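Local coordinates for BPT4 GENE 59 helicase assembly protein (Enterobacteria phage T4, PDB 1C1K), which loads the replicative helicase onto forked DNA covered by single-stranded DNA-binding protein, acting in phage T4 replication, recombination and repair, at residues E137-P140 / K141-S144; V129-F132 / K133-F136. All coordinates share one frame; numbering follows the deposited sequence.

Contact 1: E137-P140 / K141-S144; sequences EYNP and KVQS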
loop_
_atom_site.group_PDB
_atom_site.type_symbol
_atom_site.label_atom_id
_atom_site.label_comp_id
_atom_site.label_asym_id
_atom_site.label_seq_id
_atom_site.Cartn_x
_atom_site.Cartn_y
_atom_site.Cartn_z
ATOM N N GLU A 137 9.898 9.250 14.989
ATOM C CA GLU A 137 9.223 10.482 15.370
ATOM C C GLU A 137 9.289 11.593 14.327
ATOM O O GLU A 137 10.316 11.826 13.702
ATOM C CB GLU A 137 9.794 11.002 16.690
ATOM C CG GLU A 137 9.517 10.110 17.885
ATOM C CD GLU A 137 8.067 10.162 18.333
ATOM O OE1 GLU A 137 7.563 9.131 18.834
ATOM O OE2 GLU A 137 7.430 11.229 18.190
ATOM N N TYR A 138 8.169 12.284 14.148
ATOM C CA TYR A 138 8.098 13.394 13.209
ATOM C C TYR A 138 9.052 14.497 13.699
ATOM O O TYR A 138 9.144 14.760 14.901
ATOM C CB TYR A 138 6.656 13.912 13.155
ATOM C CG TYR A 138 6.479 15.216 12.423
ATOM C CD1 TYR A 138 6.423 15.252 11.029
ATOM C CD2 TYR A 138 6.346 16.417 13.122
ATOM C CE1 TYR A 138 6.235 16.454 10.345
ATOM C CE2 TYR A 138 6.157 17.626 12.451
ATOM C CZ TYR A 138 6.102 17.637 11.063
ATOM O OH TYR A 138 5.896 18.823 10.396
ATOM N N ASN A 139 9.764 15.122 12.762
ATOM C CA ASN A 139 10.717 16.191 13.068
ATOM C C ASN A 139 10.224 17.510 12.466
ATOM O O ASN A 139 10.357 17.736 11.271
ATOM C CB ASN A 139 12.096 15.841 12.485
ATOM C CG ASN A 139 13.191 16.804 12.929
ATOM O OD1 ASN A 139 14.379 16.550 12.724
ATOM N ND2 ASN A 139 12.796 17.912 13.539
ATOM N N PRO A 140 9.658 18.402 13.297
ATOM C CA PRO A 140 9.146 19.695 12.827
ATOM C C PRO A 140 10.133 20.517 11.997
ATOM O O PRO A 140 9.739 21.233 11.080
ATOM C CB PRO A 140 8.753 20.419 14.113
ATOM C CG PRO A 140 8.532 19.335 15.114
ATOM C CD PRO A 140 9.482 18.234 14.751
ATOM N N LYS A 141 11.415 20.419 12.325
ATOM C CA LYS A 141 12.445 21.162 11.614
ATOM C C LYS A 141 12.421 20.881 10.115
ATOM O O LYS A 141 12.394 21.806 9.298
ATOM C CB LYS A 141 13.824 20.795 12.164
ATOM C CG LYS A 141 14.546 21.913 12.884
ATOM C CD LYS A 141 15.832 21.396 13.522
ATOM C CE LYS A 141 15.845 21.624 15.026
ATOM N NZ LYS A 141 15.234 22.936 15.375
ATOM N N VAL A 142 12.430 19.598 9.762
ATOM C CA VAL A 142 12.450 19.181 8.364
ATOM C C VAL A 142 11.099 18.706 7.839
ATOM O O VAL A 142 11.009 18.204 6.719
ATOM C CB VAL A 142 13.496 18.059 8.145
ATOM C CG1 VAL A 142 14.889 18.583 8.456
ATOM C CG2 VAL A 142 13.184 16.875 9.032
ATOM N N GLN A 143 10.056 18.871 8.647
ATOM C CA GLN A 143 8.701 18.466 8.274
ATOM C C GLN A 143 8.660 17.029 7.772
ATOM O O GLN A 143 7.911 16.707 6.851
ATOM C CB GLN A 143 8.147 19.396 7.190
ATOM C CG GLN A 143 8.060 20.855 7.602
ATOM C CD GLN A 143 7.052 21.634 6.775
ATOM O OE1 GLN A 143 6.665 21.210 5.686
ATOM N NE2 GLN A 143 6.621 22.780 7.290
ATOM N N SER A 144 9.456 16.166 8.391
ATOM C CA SER A 144 9.520 14.773 7.980
ATOM C C SER A 144 10.030 13.905 9.126
ATOM O O SER A 144 9.989 14.310 10.289
ATOM C CB SER A 144 10.455 14.644 6.774
ATOM O OG SER A 144 10.399 13.352 6.196
#
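A G1 beta bulge pairs Asn139 with two successive residues, Gln143 and Ser144, here closing a tight surface turn in the loop before helix 146-152. At Lys141 the chain has already begun to reverse after Pro140, and its side chain crosses that of Asn139 before its end leads away. Val142 follows: its backbone N makes a weak bond to Asn139 O at 3.2 Å, bent to 124°, and Val142 CG2 rests against Asn139 CB at 3.8 Å. Gln143 takes up a left-handed backbone conformation, as the first position of this bulge usually does. Gln143 N reaches Pro140 O in another weak bond of 3.4 Å, while Gln143 CA lies 3.5 Å from Tyr138 OH. The tyrosine gets there because CG is anti to its backbone N (chi1 169°), which lays the ring alongside the Gln143 side chain, both pointing the same way. Ser144 completes the antiparallel hydrogen-bonded pair with Asn139. One of its two bonds is weak, Ser144 N to Asn139 O at 3.4 Å; the other is short, Asn139 N standing 2.6 Å from Ser144 O with an N-H...O angle of 160°, and the donor lies almost on the line of the C=O bond.

Contact 2: V129-F132 / K133-F136; sequences VSAF and KEIF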
loop_
_atom_site.group_PDB
_atom_site.type_symbol
_atom_site.label_atom_id
_atom_site.label_comp_id
_atom_site.label_asym_id
_atom_site.label_seq_id
_atom_site.Cartn_x
_atom_site.Cartn_y
_atom_site.Cartn_z
ATOM N N VAL A 129 21.610 8.005 15.859
ATOM C CA VAL A 129 20.501 8.442 16.690
ATOM C C VAL A 129 20.936 8.246 18.135
ATOM O O VAL A 129 21.827 7.437 18.411
ATOM C CB VAL A 129 19.229 7.605 16.420
ATOM C CG1 VAL A 129 18.857 7.697 14.957
ATOM C CG2 VAL A 129 19.450 6.159 16.819
ATOM N N SER A 130 20.329 8.989 19.055
ATOM C CA SER A 130 20.664 8.848 20.465
ATOM C C SER A 130 19.733 7.804 21.072
ATOM O O SER A 130 19.986 7.276 22.155
ATOM C CB SER A 130 20.509 10.188 21.186
ATOM O OG SER A 130 19.177 10.382 21.617
ATOM N N ALA A 131 18.656 7.514 20.345
ATOM C CA ALA A 131 17.660 6.526 20.740
ATOM C C ALA A 131 16.961 6.043 19.465
ATOM O O ALA A 131 16.735 6.831 18.544
ATOM C CB ALA A 131 16.652 7.151 21.684
ATOM N N PHE A 132 16.621 4.755 19.403
ATOM C CA PHE A 132 15.961 4.207 18.218
ATOM C C PHE A 132 14.660 4.934 17.880
ATOM O O PHE A 132 14.333 5.118 16.707
ATOM C CB PHE A 132 15.682 2.711 18.403
ATOM C CG PHE A 132 15.485 1.962 17.110
ATOM C CD1 PHE A 132 16.064 2.414 15.926
ATOM C CD2 PHE A 132 14.724 0.793 17.079
ATOM C CE1 PHE A 132 15.892 1.711 14.729
ATOM C CE2 PHE A 132 14.546 0.085 15.891
ATOM C CZ PHE A 132 15.128 0.543 14.715
ATOM N N LYS A 133 13.930 5.352 18.908
ATOM C CA LYS A 133 12.665 6.054 18.714
ATOM C C LYS A 133 12.777 7.293 17.814
ATOM O O LYS A 133 11.801 7.696 17.180
ATOM C CB LYS A 133 12.074 6.448 20.073
ATOM C CG LYS A 133 12.576 7.778 20.622
ATOM C CD LYS A 133 11.846 8.153 21.915
ATOM C CE LYS A 133 12.489 9.360 22.586
ATOM N NZ LYS A 133 11.656 9.902 23.699
ATOM N N GLU A 134 13.961 7.896 17.757
ATOM C CA GLU A 134 14.177 9.086 16.938
ATOM C C GLU A 134 13.949 8.837 15.442
ATOM O O GLU A 134 13.700 9.767 14.669
ATOM C CB GLU A 134 15.596 9.621 17.167
ATOM C CG GLU A 134 15.741 10.340 18.501
ATOM C CD GLU A 134 17.182 10.584 18.913
ATOM O OE1 GLU A 134 17.396 10.904 20.102
ATOM O OE2 GLU A 134 18.095 10.467 18.068
ATOM N N ILE A 135 14.036 7.575 15.038
ATOM C CA ILE A 135 13.838 7.201 13.642
ATOM C C ILE A 135 12.373 7.366 13.236
ATOM O O ILE A 135 12.066 7.795 12.122
ATOM C CB ILE A 135 14.224 5.714 13.411
ATOM C CG1 ILE A 135 15.745 5.536 13.521
ATOM C CG2 ILE A 135 13.697 5.239 12.054
ATOM C CD1 ILE A 135 16.523 6.191 12.411
ATOM N N PHE A 136 11.478 7.048 14.165
ATOM C CA PHE A 136 10.049 7.076 13.902
ATOM C C PHE A 136 9.284 8.346 14.235
ATOM O O PHE A 136 8.151 8.507 13.794
ATOM C CB PHE A 136 9.411 5.882 14.613
ATOM C CG PHE A 136 10.142 4.597 14.381
ATOM C CD1 PHE A 136 11.164 4.198 15.233
ATOM C CD2 PHE A 136 9.839 3.801 13.276
ATOM C CE1 PHE A 136 11.879 3.027 14.990
ATOM C CE2 PHE A 136 10.547 2.633 13.027
ATOM C CZ PHE A 136 11.568 2.245 13.884
#
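A run of overlapping turns, each tied by a bond from one backbone N to the O three residues earlier, carries the loop after helix 109-126 through residues 131-136. Glu134 N bonds to Ala131 O at 3.1 Å and Ile135 N to Phe132 O at 3.0 Å. The extended side chain of Glu134 runs back past Ala131 to Ser130, just before the turns, and ties that residue to them. There Glu134 OE2 accepts Ser130 N at 2.9 Å, in a fairly straight bond (164°) that arrives from above the carboxylate plane. Glu134 OE1 also lies beside Ser130 OG, but so close as modelled that the geometry of that bond is doubtful. On the apolar side, Val129 CG1 meets Ile135 CD1 at 3.8 Å, the two side chains crossing at about a right angle. Phe132 and Phe136 form a T-shaped pair with ring planes 81° apart; both rings rest on Phe208 of helix 201-216, Phe132 also on helix 109-126 and Phe136 on helix 158-168. A chi1 of -159° swings the Phe132 ring away from its own backbone N, and its face receives the edge of Phe136: Phe136 CE1 sits 3.9 Å above the Phe132 ring plane, over its centre.

Overall arrangement
The two contacts occupy successive parts of one long connection between helix 109-126 and helix 146-152, and show how a loop without regular structure can be ordered by local bonds. Contact 2 (129-136) comes first, and contact 1 (137-144) begins where it ends; their centres are 13 Å apart, on the same side of the chain's centre. In contact 2, Phe132, Ile135 and Phe136 pack between them onto helices 109-126, 146-152, 158-168 and 201-216, whereas contact 1 is mostly a surface reversal, linked to helix 170-177 by the salt bridge of Glu137 with Lys173. Together they carry the chain along the surface of this loader's C-terminal region to helix 146-152.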